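Local coordinates for periplasmic binding protein (Thermotoga lettingae TMO, PDB 4RY8) that binds 5-methylthioribose between two alpha/beta lobes and probably delivers it, as a periplasmic solute-binding protein, to a membrane sugar transporter, at residues 87-90 with 91-95; 235-238 with 239-243; 39-43 with 44-48; 274-277 with 278-281; 118-121 with 122-126. One frame throughout, in Å; residues are numbered along the deposited sequence.

Contact 1: residues 87-90 with 91-95; sequences PKIK and EALDR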
loop_
_atom_site.group_PDB
_atom_site.type_symbol
_atom_site.label_atom_id
_atom_site.label_comp_id
_atom_site.label_asym_id
_atom_site.label_seq_id
_atom_site.Cartn_x
_atom_site.Cartn_y
_atom_site.Cartn_z
ATOM N N PRO C 87 -18.027 18.788 -17.674
ATOM C CA PRO C 87 -19.250 19.594 -17.861
ATOM C C PRO C 87 -20.525 18.765 -18.075
ATOM O O PRO C 87 -21.608 19.159 -17.645
ATOM C CB PRO C 87 -18.934 20.450 -19.111
ATOM C CG PRO C 87 -17.449 20.405 -19.265
ATOM C CD PRO C 87 -17.034 19.062 -18.734
ATOM N N LYS C 88 -20.400 17.642 -18.763
ATOM C CA LYS C 88 -21.493 16.690 -18.889
ATOM C C LYS C 88 -21.889 16.128 -17.510
ATOM O O LYS C 88 -23.071 16.023 -17.223
ATOM C CB LYS C 88 -21.113 15.550 -19.840
ATOM C CG LYS C 88 -20.927 15.998 -21.285
ATOM C CD LYS C 88 -22.268 16.296 -21.939
ATOM C CE LYS C 88 -22.331 17.698 -22.523
ATOM N NZ LYS C 88 -23.726 18.220 -22.409
ATOM N N ILE C 89 -20.902 15.837 -16.665
ATOM C CA ILE C 89 -21.149 15.351 -15.299
ATOM C C ILE C 89 -21.863 16.424 -14.475
ATOM O O ILE C 89 -22.861 16.134 -13.816
ATOM C CB ILE C 89 -19.849 14.872 -14.599
ATOM C CG1 ILE C 89 -19.379 13.551 -15.183
ATOM C CG2 ILE C 89 -20.053 14.618 -13.114
ATOM C CD1 ILE C 89 -17.960 13.181 -14.802
ATOM N N LYS C 90 -21.393 17.675 -14.534
ATOM C CA LYS C 90 -22.016 18.752 -13.760
ATOM C C LYS C 90 -23.426 19.020 -14.233
ATOM O O LYS C 90 -24.334 19.194 -13.406
ATOM C CB LYS C 90 -21.215 20.043 -13.826
ATOM C CG LYS C 90 -19.842 19.938 -13.196
ATOM C CD LYS C 90 -19.855 20.025 -11.673
ATOM C CE LYS C 90 -18.468 20.439 -11.180
ATOM N NZ LYS C 90 -18.297 20.354 -9.702
ATOM N N GLU C 91 -23.620 19.070 -15.558
ATOM C CA GLU C 91 -24.956 19.226 -16.115
ATOM C C GLU C 91 -25.908 18.151 -15.601
ATOM O O GLU C 91 -27.009 18.458 -15.116
ATOM C CB GLU C 91 -24.916 19.155 -17.627
ATOM C CG GLU C 91 -26.278 19.336 -18.253
ATOM C CD GLU C 91 -26.219 19.458 -19.759
ATOM O OE1 GLU C 91 -25.109 19.639 -20.314
ATOM O OE2 GLU C 91 -27.294 19.361 -20.385
ATOM N N ALA C 92 -25.482 16.898 -15.726
ATOM C CA ALA C 92 -26.260 15.778 -15.249
ATOM C C ALA C 92 -26.684 15.966 -13.792
ATOM O O ALA C 92 -27.858 15.868 -13.484
ATOM C CB ALA C 92 -25.495 14.487 -15.433
ATOM N N LEU C 93 -25.721 16.257 -12.921
ATOM C CA LEU C 93 -25.989 16.535 -11.505
ATOM C C LEU C 93 -27.025 17.619 -11.274
ATOM O O LEU C 93 -27.932 17.450 -10.451
ATOM C CB LEU C 93 -24.686 16.894 -10.780
ATOM C CG LEU C 93 -23.632 15.808 -10.697
ATOM C CD1 LEU C 93 -22.318 16.412 -10.231
ATOM C CD2 LEU C 93 -24.104 14.672 -9.799
ATOM N N ASP C 94 -26.928 18.718 -12.021
ATOM C CA ASP C 94 -27.896 19.785 -11.929
ATOM C C ASP C 94 -29.320 19.384 -12.348
ATOM O O ASP C 94 -30.291 19.950 -11.860
ATOM C CB ASP C 94 -27.489 20.972 -12.818
ATOM C CG ASP C 94 -26.279 21.693 -12.308
ATOM O OD1 ASP C 94 -25.864 21.480 -11.143
ATOM O OD2 ASP C 94 -25.736 22.495 -13.081
ATOM N N ARG C 95 -29.429 18.468 -13.292
ATOM C CA ARG C 95 -30.728 17.963 -13.752
ATOM C C ARG C 95 -31.306 16.912 -12.796
ATOM O O ARG C 95 -32.424 16.444 -13.004
ATOM C CB ARG C 95 -30.624 17.364 -15.173
ATOM C CG ARG C 95 -30.294 18.366 -16.287
ATOM C CD ARG C 95 -31.479 19.258 -16.622
ATOM N NE ARG C 95 -31.533 20.444 -15.756
ATOM C CZ ARG C 95 -32.646 21.049 -15.327
ATOM N NH1 ARG C 95 -33.860 20.595 -15.651
ATOM N NH2 ARG C 95 -32.542 22.124 -14.545
#
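E91 reaches back one turn of helix 82-94 to K88. Its carboxylate forms a salt bridge with the ammonium group, K88 NZ to E91 OE1 at 2.9 Å. The E91 chain is extended, with CG anti to the backbone N (chi1 -179°). The K88 chain bends at each torsion beyond CB and swings round to meet it. The two side chains run side by side in the same direction. NZ approaches OE1 from above the carboxylate plane, 37° out of it. The backbone N of E91 bonds to P87 O at 2.9 Å.

A92 follows with N to K88 O at 3.0 Å. Its CB also rests 3.4 Å from K88 O and touches I68 of helix 57-69.

L93 N bonds to I89 O at 3.0 Å. The L93 side chain lies alongside I89, and CD1 comes 4.1 Å from I89 CG2. L104 packs on I89, and the side chains of D108, R110 and V111 pack on L93.

D94 N closes the last of these turns on K90 O at 3.0 Å. The ammonium group of K90 forms a salt bridge to D108.

The helix is the crossover of the unit 74-78, 82-94, 98-102. K88 pairs with E91 along the helix and K90 with D108 of the next loop, whereas I89 and L93 make apolar contact. The nearby carboxylate would be expected to favour the charged form of K88.

Contact 2: residues 235-238 with 239-243; sequences EDIQ and MMIQQ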
loop_
_atom_site.group_PDB
_atom_site.type_symbol
_atom_site.label_atom_id
_atom_site.label_comp_id
_atom_site.label_asym_id
_atom_site.label_seq_id
_atom_site.Cartn_x
_atom_site.Cartn_y
_atom_site.Cartn_z
ATOM N N GLU C 235 -9.099 -16.609 -17.834
ATOM C CA GLU C 235 -8.073 -16.570 -18.886
ATOM C C GLU C 235 -6.671 -16.355 -18.312
ATOM O O GLU C 235 -5.733 -17.065 -18.664
ATOM C CB GLU C 235 -8.399 -15.487 -19.918
ATOM C CG GLU C 235 -9.485 -15.917 -20.890
ATOM C CD GLU C 235 -9.985 -14.788 -21.759
ATOM O OE1 GLU C 235 -9.386 -13.668 -21.755
ATOM O OE2 GLU C 235 -10.984 -15.034 -22.456
ATOM N N ASP C 236 -6.523 -15.348 -17.454
ATOM C CA ASP C 236 -5.263 -15.111 -16.773
ATOM C C ASP C 236 -4.766 -16.299 -15.992
ATOM O O ASP C 236 -3.625 -16.734 -16.141
ATOM C CB ASP C 236 -5.438 -13.945 -15.819
ATOM C CG ASP C 236 -5.698 -12.617 -16.560
ATOM O OD1 ASP C 236 -5.494 -12.597 -17.789
ATOM O OD2 ASP C 236 -6.126 -11.634 -15.913
ATOM N N ILE C 237 -5.631 -16.813 -15.127
ATOM C CA ILE C 237 -5.329 -18.084 -14.391
ATOM C C ILE C 237 -4.783 -19.202 -15.294
ATOM O O ILE C 237 -3.705 -19.802 -14.995
ATOM C CB ILE C 237 -6.564 -18.533 -13.597
ATOM C CG1 ILE C 237 -6.781 -17.558 -12.418
ATOM C CG2 ILE C 237 -6.415 -19.979 -13.115
ATOM C CD1 ILE C 237 -8.172 -17.606 -11.785
ATOM N N GLN C 238 -5.505 -19.482 -16.392
ATOM C CA GLN C 238 -5.142 -20.574 -17.322
ATOM C C GLN C 238 -3.778 -20.320 -17.878
ATOM O O GLN C 238 -2.963 -21.217 -18.005
ATOM C CB GLN C 238 -6.081 -20.629 -18.530
ATOM C CG GLN C 238 -7.473 -21.118 -18.233
ATOM C CD GLN C 238 -8.474 -20.682 -19.302
ATOM O OE1 GLN C 238 -8.145 -19.996 -20.285
ATOM N NE2 GLN C 238 -9.710 -21.079 -19.109
ATOM N N MET C 239 -3.533 -19.077 -18.264
ATOM C CA MET C 239 -2.247 -18.760 -18.774
ATOM C C MET C 239 -1.123 -18.744 -17.706
ATOM O O MET C 239 0.045 -18.950 -18.055
ATOM C CB MET C 239 -2.311 -17.406 -19.484
ATOM C CG MET C 239 -3.104 -17.364 -20.786
ATOM S SD MET C 239 -2.931 -15.737 -21.592
ATOM C CE MET C 239 -1.159 -15.655 -21.681
ATOM N N MET C 240 -1.452 -18.468 -16.438
ATOM C CA MET C 240 -0.459 -18.490 -15.355
ATOM C C MET C 240 -0.064 -19.931 -14.998
ATOM O O MET C 240 1.084 -20.210 -14.698
ATOM C CB MET C 240 -0.972 -17.767 -14.099
ATOM C CG MET C 240 -1.031 -16.223 -14.240
ATOM S SD MET C 240 -1.776 -15.252 -12.898
ATOM C CE MET C 240 -0.421 -15.330 -11.720
ATOM N N ILE C 241 -0.994 -20.842 -15.069
ATOM C CA ILE C 241 -0.704 -22.195 -14.559
ATOM C C ILE C 241 -0.046 -23.123 -15.574
ATOM O O ILE C 241 0.278 -24.268 -15.254
ATOM C CB ILE C 241 -1.952 -22.851 -13.930
ATOM C CG1 ILE C 241 -3.006 -23.183 -14.995
ATOM C CG2 ILE C 241 -2.498 -21.926 -12.852
ATOM C CD1 ILE C 241 -4.202 -23.922 -14.441
ATOM N N GLN C 242 0.140 -22.637 -16.796
ATOM C CA GLN C 242 0.866 -23.389 -17.836
ATOM C C GLN C 242 2.270 -23.744 -17.368
ATOM O O GLN C 242 2.943 -22.949 -16.677
ATOM C CB GLN C 242 1.021 -22.545 -19.116
ATOM C CG GLN C 242 -0.244 -22.290 -19.921
ATOM C CD GLN C 242 0.023 -21.475 -21.186
ATOM O OE1 GLN C 242 1.154 -21.061 -21.457
ATOM N NE2 GLN C 242 -1.024 -21.244 -21.962
ATOM N N GLN C 243 2.718 -24.931 -17.766
ATOM C CA GLN C 243 4.088 -25.339 -17.542
ATOM C C GLN C 243 5.065 -24.293 -18.118
ATOM O O GLN C 243 4.869 -23.751 -19.214
ATOM C CB GLN C 243 4.326 -26.727 -18.172
ATOM C CG GLN C 243 5.491 -27.493 -17.567
ATOM C CD GLN C 243 6.168 -28.432 -18.556
ATOM O OE1 GLN C 243 5.632 -28.739 -19.627
ATOM N NE2 GLN C 243 7.362 -28.888 -18.200
#
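D236 O accepts the shortest sound bond here, from M240 N at 2.8 Å. It belongs to helix 234-240, the crossover of a beta-alpha-beta unit between strands 226-230 and 247-252. The preceding turn is closed by M239 N on E235 O at 3.0 Å. The following one is closed by I241 N on I237 O at 2.9 Å. The M239 N to E235 O bond is the straightest at the hydrogen, 162° against 142° for the other two.

M239 and M240 send their side chains to different neighbours. M239 CG passes 3.4 Å from E235 O, and its side chain packs on K210 and R214 of helix 206-219 and on W247. M240 CG lies 3.3 Å from D236 O. Its side chain packs on W247, T250 and L291. Both chains are extended as far as the sulfur and bend only at the terminal methyl.

I241 has CG1 between its backbone N and carbonyl carbon (chi1 69°). This leaves CG2 beside the backbone N and turned back over the last turn. CG2 approaches I237 O to 3.2 Å and lies 4.4 Å from I237 CG2.

Contact 3: residues 39-43 with 44-48; sequences SMARE and LGVTL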
loop_
_atom_site.group_PDB
_atom_site.type_symbol
_atom_site.label_atom_id
_atom_site.label_comp_id
_atom_site.label_asym_id
_atom_site.label_seq_id
_atom_site.Cartn_x
_atom_site.Cartn_y
_atom_site.Cartn_z
ATOM N N SER C 39 -25.922 -8.798 -13.856
ATOM C CA SER C 39 -26.509 -9.647 -12.827
ATOM C C SER C 39 -27.019 -8.817 -11.646
ATOM O O SER C 39 -28.007 -9.216 -11.050
ATOM C CB SER C 39 -25.566 -10.757 -12.346
ATOM O OG SER C 39 -24.442 -10.244 -11.650
ATOM N N MET C 40 -26.374 -7.685 -11.301
ATOM C CA MET C 40 -26.880 -6.859 -10.192
ATOM C C MET C 40 -28.172 -6.169 -10.617
ATOM O O MET C 40 -29.123 -6.119 -9.843
ATOM C CB MET C 40 -25.870 -5.818 -9.666
ATOM C CG MET C 40 -26.220 -5.204 -8.311
ATOM S SD MET C 40 -25.896 -6.252 -6.856
ATOM C CE MET C 40 -27.489 -6.945 -6.455
ATOM N N ALA C 41 -28.207 -5.628 -11.835
ATOM C CA ALA C 41 -29.435 -4.980 -12.319
ATOM C C ALA C 41 -30.572 -5.996 -12.329
ATOM O O ALA C 41 -31.681 -5.691 -11.906
ATOM C CB ALA C 41 -29.229 -4.382 -13.700
ATOM N N ARG C 42 -30.288 -7.212 -12.796
ATOM C CA ARG C 42 -31.293 -8.300 -12.769
ATOM C C ARG C 42 -31.853 -8.499 -11.372
ATOM O O ARG C 42 -33.062 -8.716 -11.193
ATOM C CB ARG C 42 -30.687 -9.630 -13.231
ATOM C CG ARG C 42 -31.578 -10.493 -14.126
ATOM C CD ARG C 42 -30.927 -10.655 -15.494
ATOM N NE ARG C 42 -29.601 -11.257 -15.342
ATOM C CZ ARG C 42 -28.546 -11.038 -16.129
ATOM N NH1 ARG C 42 -28.615 -10.221 -17.180
ATOM N NH2 ARG C 42 -27.402 -11.642 -15.848
ATOM N N GLU C 43 -30.964 -8.467 -10.388
ATOM C CA GLU C 43 -31.332 -8.692 -9.003
ATOM C C GLU C 43 -32.187 -7.598 -8.364
ATOM O O GLU C 43 -33.041 -7.900 -7.517
ATOM C CB GLU C 43 -30.080 -8.987 -8.173
ATOM C CG GLU C 43 -29.652 -10.454 -8.264
ATOM C CD GLU C 43 -28.268 -10.690 -7.691
ATOM O OE1 GLU C 43 -27.938 -10.047 -6.660
ATOM O OE2 GLU C 43 -27.503 -11.498 -8.281
ATOM N N LEU C 44 -31.998 -6.344 -8.767
ATOM C CA LEU C 44 -32.798 -5.238 -8.214
ATOM C C LEU C 44 -34.120 -5.106 -8.955
ATOM O O LEU C 44 -35.087 -4.523 -8.429
ATOM C CB LEU C 44 -32.038 -3.917 -8.290
ATOM C CG LEU C 44 -30.672 -3.975 -7.626
ATOM C CD1 LEU C 44 -29.868 -2.745 -8.018
ATOM C CD2 LEU C 44 -30.759 -4.128 -6.116
ATOM N N GLY C 45 -34.164 -5.666 -10.163
ATOM C CA GLY C 45 -35.317 -5.538 -11.035
ATOM C C GLY C 45 -35.272 -4.228 -11.794
ATOM O O GLY C 45 -36.268 -3.825 -12.382
ATOM N N VAL C 46 -34.131 -3.548 -11.770
ATOM C CA VAL C 46 -33.997 -2.263 -12.481
ATOM C C VAL C 46 -33.540 -2.461 -13.910
ATOM O O VAL C 46 -33.023 -3.519 -14.276
ATOM C CB VAL C 46 -32.994 -1.259 -11.806
ATOM C CG1 VAL C 46 -33.433 -0.906 -10.397
ATOM C CG2 VAL C 46 -31.555 -1.772 -11.854
ATOM N N THR C 47 -33.677 -1.393 -14.692
ATOM C CA THR C 47 -33.311 -1.385 -16.100
ATOM C C THR C 47 -31.927 -0.772 -16.266
ATOM O O THR C 47 -31.692 0.371 -15.858
ATOM C CB THR C 47 -34.349 -0.575 -16.897
ATOM O OG1 THR C 47 -35.635 -1.188 -16.731
ATOM C CG2 THR C 47 -34.015 -0.515 -18.370
ATOM N N LEU C 48 -31.011 -1.558 -16.831
ATOM C CA LEU C 48 -29.653 -1.124 -17.087
ATOM C C LEU C 48 -29.480 -0.878 -18.569
ATOM O O LEU C 48 -29.719 -1.764 -19.381
ATOM C CB LEU C 48 -28.643 -2.177 -16.610
ATOM C CG LEU C 48 -27.147 -1.964 -16.878
ATOM C CD1 LEU C 48 -26.650 -0.668 -16.241
ATOM C CD2 LEU C 48 -26.353 -3.166 -16.378
#
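A41 O faces three successive backbone N-H groups where helix 28-44 ends, and G45 leaves the helix with a positive phi of 83°. The bonds to A41 O from L44 N, G45 N and V46 N are all weak, the shortest being G45 N at 3.0 Å. G45 N to R42 O is weak too, and with the V46 N to A41 O bond it forms a Schellman motif. The regular helical bond beside them is L44 N to M40 O, 3.1 Å. The chain then turns into strand 47-52, completing the unit 17-22, 28-44, 47-52.

The A41 methyl touches the start of the strand, with CB 3.7 Å from L48 CB. V46 CG2 lies 4.0 Å from A41 CB, the apolar pair of that motif. L48 has CG anti to the backbone N (chi1 176°), and its CD2 also comes within 4.1 Å of A41 CB. V46 and L48 lean on I18 and L20 of the neighbouring strand.

M40 and L44 are one turn apart and meet by their methyl ends, M40 CE to L44 CD2 at 4.3 Å. Helices 255-270 and 318-326 cover both. The carboxylate of E43 makes a salt bridge to R260.

Helix end and strand start are thus in close apolar contact through the A41 methyl. A41 O is shared by several weak bonds instead of one strong one.

Contact 4: residues 274-277 with 278-281; sequences KLPK and YLLV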
loop_
_atom_site.group_PDB
_atom_site.type_symbol
_atom_site.label_atom_id
_atom_site.label_comp_id
_atom_site.label_asym_id
_atom_site.label_seq_id
_atom_site.Cartn_x
_atom_site.Cartn_y
_atom_site.Cartn_z
ATOM N N LYS C 274 -26.952 8.467 0.927
ATOM C CA LYS C 274 -25.663 9.143 0.864
ATOM C C LYS C 274 -24.593 8.061 0.973
ATOM O O LYS C 274 -24.610 7.252 1.905
ATOM C CB LYS C 274 -25.517 10.178 1.995
ATOM N N LEU C 275 -23.694 8.051 -0.004
ATOM C CA LEU C 275 -22.641 7.064 -0.095
ATOM C C LEU C 275 -21.319 7.666 0.301
ATOM O O LEU C 275 -21.118 8.881 0.171
ATOM C CB LEU C 275 -22.547 6.492 -1.522
ATOM C CG LEU C 275 -23.174 5.089 -1.784
ATOM C CD1 LEU C 275 -24.441 4.847 -0.975
ATOM C CD2 LEU C 275 -23.430 4.840 -3.271
ATOM N N PRO C 276 -20.397 6.817 0.757
ATOM C CA PRO C 276 -19.047 7.307 0.928
ATOM C C PRO C 276 -18.502 7.921 -0.393
ATOM O O PRO C 276 -18.926 7.553 -1.488
ATOM C CB PRO C 276 -18.263 6.047 1.322
ATOM C CG PRO C 276 -19.293 5.110 1.927
ATOM C CD PRO C 276 -20.595 5.443 1.281
ATOM N N LYS C 277 -17.622 8.893 -0.280
ATOM C CA LYS C 277 -17.010 9.495 -1.446
ATOM C C LYS C 277 -16.102 8.501 -2.162
ATOM O O LYS C 277 -16.010 8.520 -3.392
ATOM C CB LYS C 277 -16.251 10.744 -1.024
ATOM C CG LYS C 277 -15.437 11.457 -2.110
ATOM C CD LYS C 277 -16.177 11.834 -3.366
ATOM C CE LYS C 277 -15.148 12.021 -4.488
ATOM N NZ LYS C 277 -15.706 12.604 -5.730
ATOM N N TYR C 278 -15.406 7.638 -1.407
ATOM C CA TYR C 278 -14.483 6.662 -1.991
ATOM C C TYR C 278 -14.931 5.244 -1.646
ATOM O O TYR C 278 -15.135 4.948 -0.497
ATOM C CB TYR C 278 -13.052 6.925 -1.553
ATOM C CG TYR C 278 -12.593 8.325 -2.007
ATOM C CD1 TYR C 278 -12.316 8.596 -3.333
ATOM C CD2 TYR C 278 -12.469 9.341 -1.110
ATOM C CE1 TYR C 278 -11.945 9.894 -3.750
ATOM C CE2 TYR C 278 -12.082 10.613 -1.498
ATOM C CZ TYR C 278 -11.840 10.881 -2.822
ATOM O OH TYR C 278 -11.459 12.167 -3.187
ATOM N N LEU C 279 -15.144 4.420 -2.668
ATOM C CA LEU C 279 -15.519 3.021 -2.517
ATOM C C LEU C 279 -14.358 2.240 -3.104
ATOM O O LEU C 279 -14.222 2.098 -4.323
ATOM C CB LEU C 279 -16.860 2.737 -3.214
ATOM C CG LEU C 279 -18.134 3.368 -2.604
ATOM C CD1 LEU C 279 -19.358 3.175 -3.465
ATOM C CD2 LEU C 279 -18.447 2.868 -1.201
ATOM N N LEU C 280 -13.447 1.842 -2.224
ATOM C CA LEU C 280 -12.259 1.113 -2.634
ATOM C C LEU C 280 -12.515 -0.404 -2.500
ATOM O O LEU C 280 -12.841 -0.900 -1.416
ATOM C CB LEU C 280 -11.065 1.493 -1.759
ATOM C CG LEU C 280 -10.650 2.954 -1.643
ATOM C CD1 LEU C 280 -9.327 3.028 -0.912
ATOM C CD2 LEU C 280 -10.533 3.616 -2.982
ATOM N N VAL C 281 -12.414 -1.112 -3.616
ATOM C CA VAL C 281 -12.431 -2.562 -3.630
ATOM C C VAL C 281 -11.022 -3.105 -3.351
ATOM O O VAL C 281 -10.094 -2.806 -4.087
ATOM C CB VAL C 281 -12.983 -3.135 -4.963
ATOM C CG1 VAL C 281 -13.124 -4.665 -4.862
ATOM C CG2 VAL C 281 -14.360 -2.532 -5.264
#
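L275 touches L279 across the entry into strand 278-280, the outermost strand, within this chain, of the parallel sheet in one lobe of this periplasmic binding protein. L275 CD2 lies 4.4 Å from L279 CD1. The L275 side chain also packs on A265 and A268 of helix 255-270.

P276 comes next and presents its ring to the same leucine. P276 CG is 3.9 Å from L279 CD2, and CB and CD of the proline stay within 4.2 Å of that methyl. The two side chains cross obliquely. One branch of L279 thus meets the leucine and the other meets the proline.

K277 is a buried residue. Its NZ makes a salt bridge to E113 and hydrogen bonds to the carbonyl oxygens of V106, D108 and V111. The backbone of K277 also pairs with E113 in the adjacent strand. CG is anti to the backbone N (chi1 175°), which sets the methylene chain over the ring of Y278. CE follows the ring outward, 3.9 Å from Y278 OH.

Y278 also reaches the second subunit, where its ring stacks edge-to-face with F164 of that chain and packs on R163 of that chain. Within this chain, the contact with the ring is CH-pi. K277 CG sits over one face, 3.7 Å from the centroid of the Y278 ring and 20° off the ring normal, nearest to CE2 at 3.5 Å.

Contact 5: residues 118-121 with 122-126; sequences DLLI and GYLIS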
loop_
_atom_site.group_PDB
_atom_site.type_symbol
_atom_site.label_atom_id
_atom_site.label_comp_id
_atom_site.label_asym_id
_atom_site.label_seq_id
_atom_site.Cartn_x
_atom_site.Cartn_y
_atom_site.Cartn_z
ATOM N N ASP C 118 -6.127 1.629 -6.532
ATOM C CA ASP C 118 -5.021 1.505 -7.513
ATOM C C ASP C 118 -3.599 1.875 -7.037
ATOM O O ASP C 118 -2.586 1.358 -7.573
ATOM C CB ASP C 118 -5.366 2.213 -8.798
ATOM C CG ASP C 118 -6.458 1.508 -9.549
ATOM O OD1 ASP C 118 -6.300 0.295 -9.889
ATOM O OD2 ASP C 118 -7.504 2.143 -9.707
ATOM N N LEU C 119 -3.536 2.770 -6.062
ATOM C CA LEU C 119 -2.282 3.081 -5.422
ATOM C C LEU C 119 -1.782 1.831 -4.683
ATOM O O LEU C 119 -0.639 1.448 -4.793
ATOM C CB LEU C 119 -2.464 4.249 -4.492
ATOM C CG LEU C 119 -2.729 5.581 -5.194
ATOM C CD1 LEU C 119 -2.963 6.696 -4.208
ATOM C CD2 LEU C 119 -1.585 5.896 -6.135
ATOM N N LEU C 120 -2.630 1.151 -3.937
ATOM C CA LEU C 120 -2.160 -0.084 -3.343
ATOM C C LEU C 120 -1.740 -1.156 -4.366
ATOM O O LEU C 120 -0.715 -1.810 -4.173
ATOM C CB LEU C 120 -3.215 -0.667 -2.385
ATOM C CG LEU C 120 -2.784 -1.919 -1.623
ATOM C CD1 LEU C 120 -1.602 -1.731 -0.700
ATOM C CD2 LEU C 120 -3.957 -2.415 -0.782
ATOM N N ILE C 121 -2.524 -1.326 -5.438
ATOM C CA ILE C 121 -2.239 -2.287 -6.496
ATOM C C ILE C 121 -0.853 -2.003 -7.061
ATOM O O ILE C 121 -0.067 -2.897 -7.219
ATOM C CB ILE C 121 -3.245 -2.240 -7.692
ATOM C CG1 ILE C 121 -4.652 -2.737 -7.349
ATOM C CG2 ILE C 121 -2.709 -3.079 -8.856
ATOM C CD1 ILE C 121 -5.628 -2.581 -8.517
ATOM N N GLY C 122 -0.595 -0.743 -7.428
ATOM C CA GLY C 122 0.695 -0.383 -8.029
ATOM C C GLY C 122 1.905 -0.610 -7.124
ATOM O O GLY C 122 2.956 -1.036 -7.587
ATOM N N TYR C 123 1.702 -0.397 -5.829
ATOM C CA TYR C 123 2.670 -0.649 -4.809
ATOM C C TYR C 123 2.829 -2.163 -4.609
ATOM O O TYR C 123 3.926 -2.686 -4.601
ATOM C CB TYR C 123 2.243 -0.043 -3.466
ATOM C CG TYR C 123 3.289 -0.364 -2.447
ATOM C CD1 TYR C 123 4.566 0.147 -2.605
ATOM C CD2 TYR C 123 3.076 -1.308 -1.414
ATOM C CE1 TYR C 123 5.574 -0.183 -1.739
ATOM C CE2 TYR C 123 4.100 -1.630 -0.524
ATOM C CZ TYR C 123 5.357 -1.048 -0.705
ATOM O OH TYR C 123 6.444 -1.325 0.112
ATOM N N LEU C 124 1.733 -2.877 -4.505
ATOM C CA LEU C 124 1.888 -4.311 -4.205
ATOM C C LEU C 124 2.593 -5.046 -5.325
ATOM O O LEU C 124 3.500 -5.852 -5.073
ATOM C CB LEU C 124 0.557 -4.977 -3.916
ATOM C CG LEU C 124 -0.196 -4.648 -2.632
ATOM C CD1 LEU C 124 -1.533 -5.377 -2.674
ATOM C CD2 LEU C 124 0.578 -4.985 -1.362
ATOM N N ILE C 125 2.210 -4.782 -6.569
ATOM C CA ILE C 125 2.809 -5.561 -7.659
ATOM C C ILE C 125 4.230 -5.106 -7.885
ATOM O O ILE C 125 5.095 -5.952 -8.145
ATOM C CB ILE C 125 1.965 -5.596 -8.970
ATOM C CG1 ILE C 125 2.511 -6.653 -9.917
ATOM C CG2 ILE C 125 1.990 -4.185 -9.653
ATOM C CD1 ILE C 125 2.328 -8.114 -9.531
ATOM N N SER C 126 4.486 -3.782 -7.859
ATOM C CA SER C 126 5.855 -3.301 -8.080
ATOM C C SER C 126 6.861 -3.785 -6.997
ATOM O O SER C 126 7.973 -4.206 -7.340
ATOM C CB SER C 126 5.930 -1.727 -8.301
ATOM O OG SER C 126 4.929 -1.283 -9.184
#
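L124 N bonds to L120 O at 2.7 Å, the shortest of four helical bonds between these turns of helix 118-132. G122 N to D118 O measures 2.9 Å, and I125 N to I121 O 3.0 Å. Y123 N to L119 O is longer, 3.2 Å. One turn on, G122 O takes two donors, both from S126. The hydroxyl is the nearer, S126 OG to G122 O at 2.6 Å, and it lies in the carbonyl plane. The backbone N of S126 is the second donor.

D118 directs its carboxylate away from these turns, to a salt bridge with R153. R153 lines the pocket of the bound 5-methylthioribose, and the D118 side chain is about 5 Å from the sugar. D118 is not among the pocket residues and may position R153 from the second shell.

L120 and L124 form the apolar contact along the helix. L120 has CG anti to the backbone N (chi1 -176°), which brings its branches toward L124. L120 CD1 meets L124 CG at 3.8 Å. L120 also packs on L120 of the second subunit. Y123 gives its hydroxyl to a hydrogen bond with D117 of the second subunit, and its side chain packs on L119 of that chain.

I121 and I125 pack on V251 of strand 247-252, as L124 does, and on V230 and Y228 of strand 226-230. I125 CG2 comes 3.4 Å from I121 O.

This is a regular alpha-helix at the interlobe cleft of a periplasmic binding protein. Its start adjoins the sugar site, and one of its flanks forms part of the dimer interface.

Contacts 1, 2 and 3 each lie in a beta-alpha-beta unit and are partly buried. Contacts 1 and 2 are on opposite sides of the chain's centre, about 44 Å apart between centres. Contact 5 is the most buried and the nearest to the sugar. Contacts 3 and 4 reach the two outermost strands of one parallel sheet. Contact 3 has a helix end there, contact 4 a loop. Contacts 4 and 5 both touch the second subunit, with nearest atoms about 6 Å apart. Contacts 1 and 4 have lysines tied to the loop 103-112. Only contact 1 has a salt bridge between its own segments, while contact 4 relies on CH-pi and apolar packing.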